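Local coordinates for vinylacetyl-CoA Delta-isomerase (Nitrosopumilus maritimus SCM1, PDB 6VJR) that dehydrates 4-hydroxybutyryl-CoA as an oxygen-tolerant archaeal dehydratase carrying FAD and a [4Fe-4S] cluster, and probably also isomerises vinylacetyl-CoA, at the interface of chains A and B. Residues are numbered along the deposited sequence; one frame, centred on the assembly and turned at random. Chains: chain A/B, Vinylacetyl-CoA Delta-isomerase.

The interface of chains A and B. Residues chain A 236, 244, 391-393, 426; chain B 22, 229-231, 234.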
ATOM      1  N   ARG A 236     -23.713  14.663 -20.321  1.00 14.72           N
ATOM      2  CA  ARG A 236     -22.917  14.893 -21.506  1.00 14.84           C
ATOM      3  C   ARG A 236     -23.484  14.111 -22.685  1.00 14.37           C
ATOM      4  O   ARG A 236     -23.313  14.508 -23.857  1.00 16.74           O
ATOM      5  CB  ARG A 236     -21.459  14.512 -21.291  1.00 14.28           C
ATOM      6  CG  ARG A 236     -20.799  15.471 -20.310  1.00 14.32           C
ATOM      7  CD  ARG A 236     -19.336  15.269 -20.244  1.00 13.75           C
ATOM      8  NE  ARG A 236     -18.660  16.065 -19.218  1.00 14.22           N
ATOM      9  CZ  ARG A 236     -17.362  16.097 -19.022  1.00 14.08           C
ATOM     10  NH1 ARG A 236     -16.568  15.447 -19.820  1.00 14.88           N
ATOM     11  NH2 ARG A 236     -16.822  16.800 -18.009  1.00 15.18           N
ATOM     12  N   ASP A 244     -16.800  14.864 -25.672  1.00 14.56           N
ATOM     13  CA  ASP A 244     -16.750  15.080 -24.230  1.00 14.92           C
ATOM     14  C   ASP A 244     -17.302  13.887 -23.448  1.00 14.64           C
ATOM     15  O   ASP A 244     -16.998  13.714 -22.281  1.00 15.95           O
ATOM     16  CB  ASP A 244     -17.392  16.404 -23.850  1.00 15.64           C
ATOM     17  CG  ASP A 244     -16.685  17.624 -24.413  1.00 17.04           C
ATOM     18  OD1 ASP A 244     -15.533  17.447 -24.846  1.00 20.31           O
ATOM     19  OD2 ASP A 244     -17.300  18.729 -24.432  1.00 16.53           O
ATOM     20  N   LEU A 391      -9.495  20.255 -19.755  1.00 14.64           N
ATOM     21  CA  LEU A 391      -9.704  20.410 -21.184  1.00 14.93           C
ATOM     22  C   LEU A 391     -10.991  21.189 -21.501  1.00 13.09           C
ATOM     23  O   LEU A 391     -12.071  20.901 -20.952  1.00 13.90           O
ATOM     24  CB  LEU A 391      -9.874  18.992 -21.712  1.00 15.86           C
ATOM     25  CG  LEU A 391      -9.858  18.854 -23.229  1.00 16.39           C
ATOM     26  CD1 LEU A 391      -8.504  19.247 -23.826  1.00 16.87           C
ATOM     27  CD2 LEU A 391     -10.195  17.432 -23.571  1.00 17.98           C
ATOM     28  N   PRO A 392     -10.947  22.181 -22.406  1.00 13.91           N
ATOM     29  CA  PRO A 392     -12.171  22.854 -22.859  1.00 14.32           C
ATOM     30  C   PRO A 392     -13.127  21.915 -23.615  1.00 12.94           C
ATOM     31  O   PRO A 392     -12.723  20.828 -24.078  1.00 15.22           O
ATOM     32  CB  PRO A 392     -11.665  23.965 -23.740  1.00 16.01           C
ATOM     33  CG  PRO A 392     -10.251  24.239 -23.205  1.00 17.68           C
ATOM     34  CD  PRO A 392      -9.727  22.851 -22.878  1.00 16.64           C
ATOM     35  N   SER A 393     -14.387  22.335 -23.690  1.00 13.29           N
ATOM     36  CA  SER A 393     -15.441  21.563 -24.332  1.00 13.13           C
ATOM     37  C   SER A 393     -15.220  21.412 -25.838  1.00 13.28           C
ATOM     38  O   SER A 393     -14.541  22.205 -26.488  1.00 14.29           O
ATOM     39  CB  SER A 393     -16.792  22.230 -24.102  1.00 14.25           C
ATOM     40  OG  SER A 393     -16.995  23.360 -24.955  1.00 16.07           O
ATOM     41  N   ARG A 426     -10.466  12.586 -22.855  1.00 12.51           N
ATOM     42  CA  ARG A 426     -11.876  12.415 -22.463  1.00 12.19           C
ATOM     43  C   ARG A 426     -12.170  10.964 -22.066  1.00 11.91           C
ATOM     44  O   ARG A 426     -12.951  10.718 -21.167  1.00 12.40           O
ATOM     45  CB  ARG A 426     -12.839  12.909 -23.546  1.00 12.86           C
ATOM     46  CG  ARG A 426     -12.830  14.437 -23.634  1.00 12.88           C
ATOM     47  CD  ARG A 426     -13.390  15.069 -22.379  1.00 13.13           C
ATOM     48  NE  ARG A 426     -13.677  16.475 -22.635  1.00 13.48           N
ATOM     49  CZ  ARG A 426     -13.432  17.474 -21.751  1.00 14.38           C
ATOM     50  NH1 ARG A 426     -13.217  17.174 -20.492  1.00 16.72           N
ATOM     51  NH2 ARG A 426     -13.507  18.735 -22.151  1.00 16.24           N
TER
ATOM     52  N   PHE B  22     -18.351  26.745 -23.705  1.00 16.59           N
ATOM     53  CA  PHE B  22     -19.337  26.035 -24.513  1.00 16.62           C
ATOM     54  C   PHE B  22     -19.655  26.781 -25.816  1.00 17.05           C
ATOM     55  O   PHE B  22     -20.795  26.732 -26.286  1.00 19.92           O
ATOM     56  CB  PHE B  22     -20.620  25.767 -23.717  1.00 17.36           C
ATOM     57  CG  PHE B  22     -20.421  24.887 -22.486  1.00 17.90           C
ATOM     58  CD1 PHE B  22     -19.622  23.733 -22.538  1.00 20.19           C
ATOM     59  CD2 PHE B  22     -20.994  25.225 -21.269  1.00 17.19           C
ATOM     60  CE1 PHE B  22     -19.467  22.918 -21.422  1.00 20.75           C
ATOM     61  CE2 PHE B  22     -20.812  24.405 -20.168  1.00 19.32           C
ATOM     62  CZ  PHE B  22     -20.011  23.289 -20.233  1.00 19.04           C
ATOM     63  N   GLY B 229     -12.190  25.678 -18.794  1.00 14.68           N
ATOM     64  CA  GLY B 229     -12.026  24.243 -18.746  1.00 14.26           C
ATOM     65  C   GLY B 229     -13.296  23.580 -18.230  1.00 15.55           C
ATOM     66  O   GLY B 229     -13.943  24.081 -17.309  1.00 17.52           O
ATOM     67  N   ARG B 230     -13.667  22.450 -18.851  1.00 14.75           N
ATOM     68  CA  ARG B 230     -14.745  21.642 -18.304  1.00 14.28           C
ATOM     69  C   ARG B 230     -14.329  21.022 -16.965  1.00 16.23           C
ATOM     70  O   ARG B 230     -13.167  20.849 -16.649  1.00 17.96           O
ATOM     71  CB  ARG B 230     -15.222  20.547 -19.261  1.00 14.07           C
ATOM     72  CG  ARG B 230     -15.867  21.043 -20.534  1.00 14.28           C
ATOM     73  CD  ARG B 230     -16.758  19.992 -21.154  1.00 13.32           C
ATOM     74  NE  ARG B 230     -17.984  19.796 -20.375  1.00 14.42           N
ATOM     75  CZ  ARG B 230     -19.125  19.306 -20.860  1.00 13.73           C
ATOM     76  NH1 ARG B 230     -19.183  18.874 -22.117  1.00 13.85           N
ATOM     77  NH2 ARG B 230     -20.197  19.285 -20.106  1.00 14.72           N
ATOM     78  N   GLN B 231     -15.317  20.607 -16.204  1.00 15.93           N
ATOM     79  CA  GLN B 231     -15.099  19.771 -15.037  1.00 15.54           C
ATOM     80  C   GLN B 231     -16.118  18.636 -15.045  1.00 13.61           C
ATOM     81  O   GLN B 231     -17.214  18.801 -15.577  1.00 13.67           O
ATOM     82  CB  GLN B 231     -15.246  20.523 -13.724  1.00 15.26           C
ATOM     83  CG  GLN B 231     -14.266  21.681 -13.628  1.00 17.38           C
ATOM     84  CD  GLN B 231     -14.314  22.349 -12.278  1.00 19.77           C
ATOM     85  OE1 GLN B 231     -15.366  22.423 -11.639  1.00 21.00           O
ATOM     86  NE2 GLN B 231     -13.169  22.855 -11.831  1.00 24.27           N
ATOM     87  N   ASP B 234     -19.797  19.406 -14.377  1.00 12.79           N
ATOM     88  CA  ASP B 234     -19.844  20.867 -14.456  1.00 13.81           C
ATOM     89  C   ASP B 234     -21.256  21.431 -14.608  1.00 14.68           C
ATOM     90  O   ASP B 234     -21.676  22.375 -13.891  1.00 16.24           O
ATOM     91  CB  ASP B 234     -18.943  21.403 -15.564  1.00 14.04           C
ATOM     92  CG  ASP B 234     -18.951  20.722 -16.932  1.00 13.98           C
ATOM     93  OD1 ASP B 234     -19.902  19.956 -17.219  1.00 15.90           O
ATOM     94  OD2 ASP B 234     -17.990  20.953 -17.699  1.00 15.22           O
TER
HETATM   95  O   HOH W   1     -20.244  17.214 -17.083  1.00 17.34           O
HETATM   96  O   HOH W   2     -11.945  18.780 -18.485  1.00 23.12           O
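B:Arg230 reaches across to A:Asp244 and A:Arg236 in a polar, arginine-rich patch of a two-fold symmetric interface, which helps join two identical subunits in the deposited tetramer and recurs with the chains exchanged. Arginine suits this place because its flat head offers edges to carboxylates and faces for stacking. Toward its own chain, NE and NH2 grip the carboxylate of B:Asp234 side-on, NE lying 2.9 Å from OD2 on the syn lone pair. Across the interface, NH1 makes a salt bridge to A:Asp244 OD2 at 3.0 Å, meeting that oxygen on its anti side but tilted out of the carboxylate plane, with carboxylate and guanidinium planes 80° apart. The bend at chi3 (72°) turns the head toward these carboxylates. B:Phe22 CE1 lies over the centre of one face, and A:Arg236 stacks on the other, the guanidinium planes 25° apart and NE of A:Arg236 3.7 Å from CZ of B:Arg230. Two like charges can probably lie face to face because the carboxylates beside them offset the repulsion. A:Arg236 is itself tied by NH1 to A:Asp244 O and, through a water, by NE to B:Asp234 OD1. In the second shell, A:Arg426 positions A:Asp244, its NE meeting OD1 at 3.0 Å from above the carboxylate plane. Its NH2 also reaches A:Leu391 O, while B:Arg230 N donates to that oxygen at 3.1 Å from the opposite face of the carbonyl. The short side chain of A:Ser393 lets CB approach both B:Phe22 CD1, at 3.6 Å, and B:Arg230 CD. An alanine in place of B:Arg230 would probably leave A:Asp244 without its partner across the interface and open a gap between A:Arg236 and B:Phe22. Chain B gives the turn between strands 19-21 and 24-25, the loop after strand 224-228 and the start of its 234-238 3-10 helix; chain A gives its own copy of that helix and the following loop, the loop between helices 387-390 and 394-397, and helix 418-432.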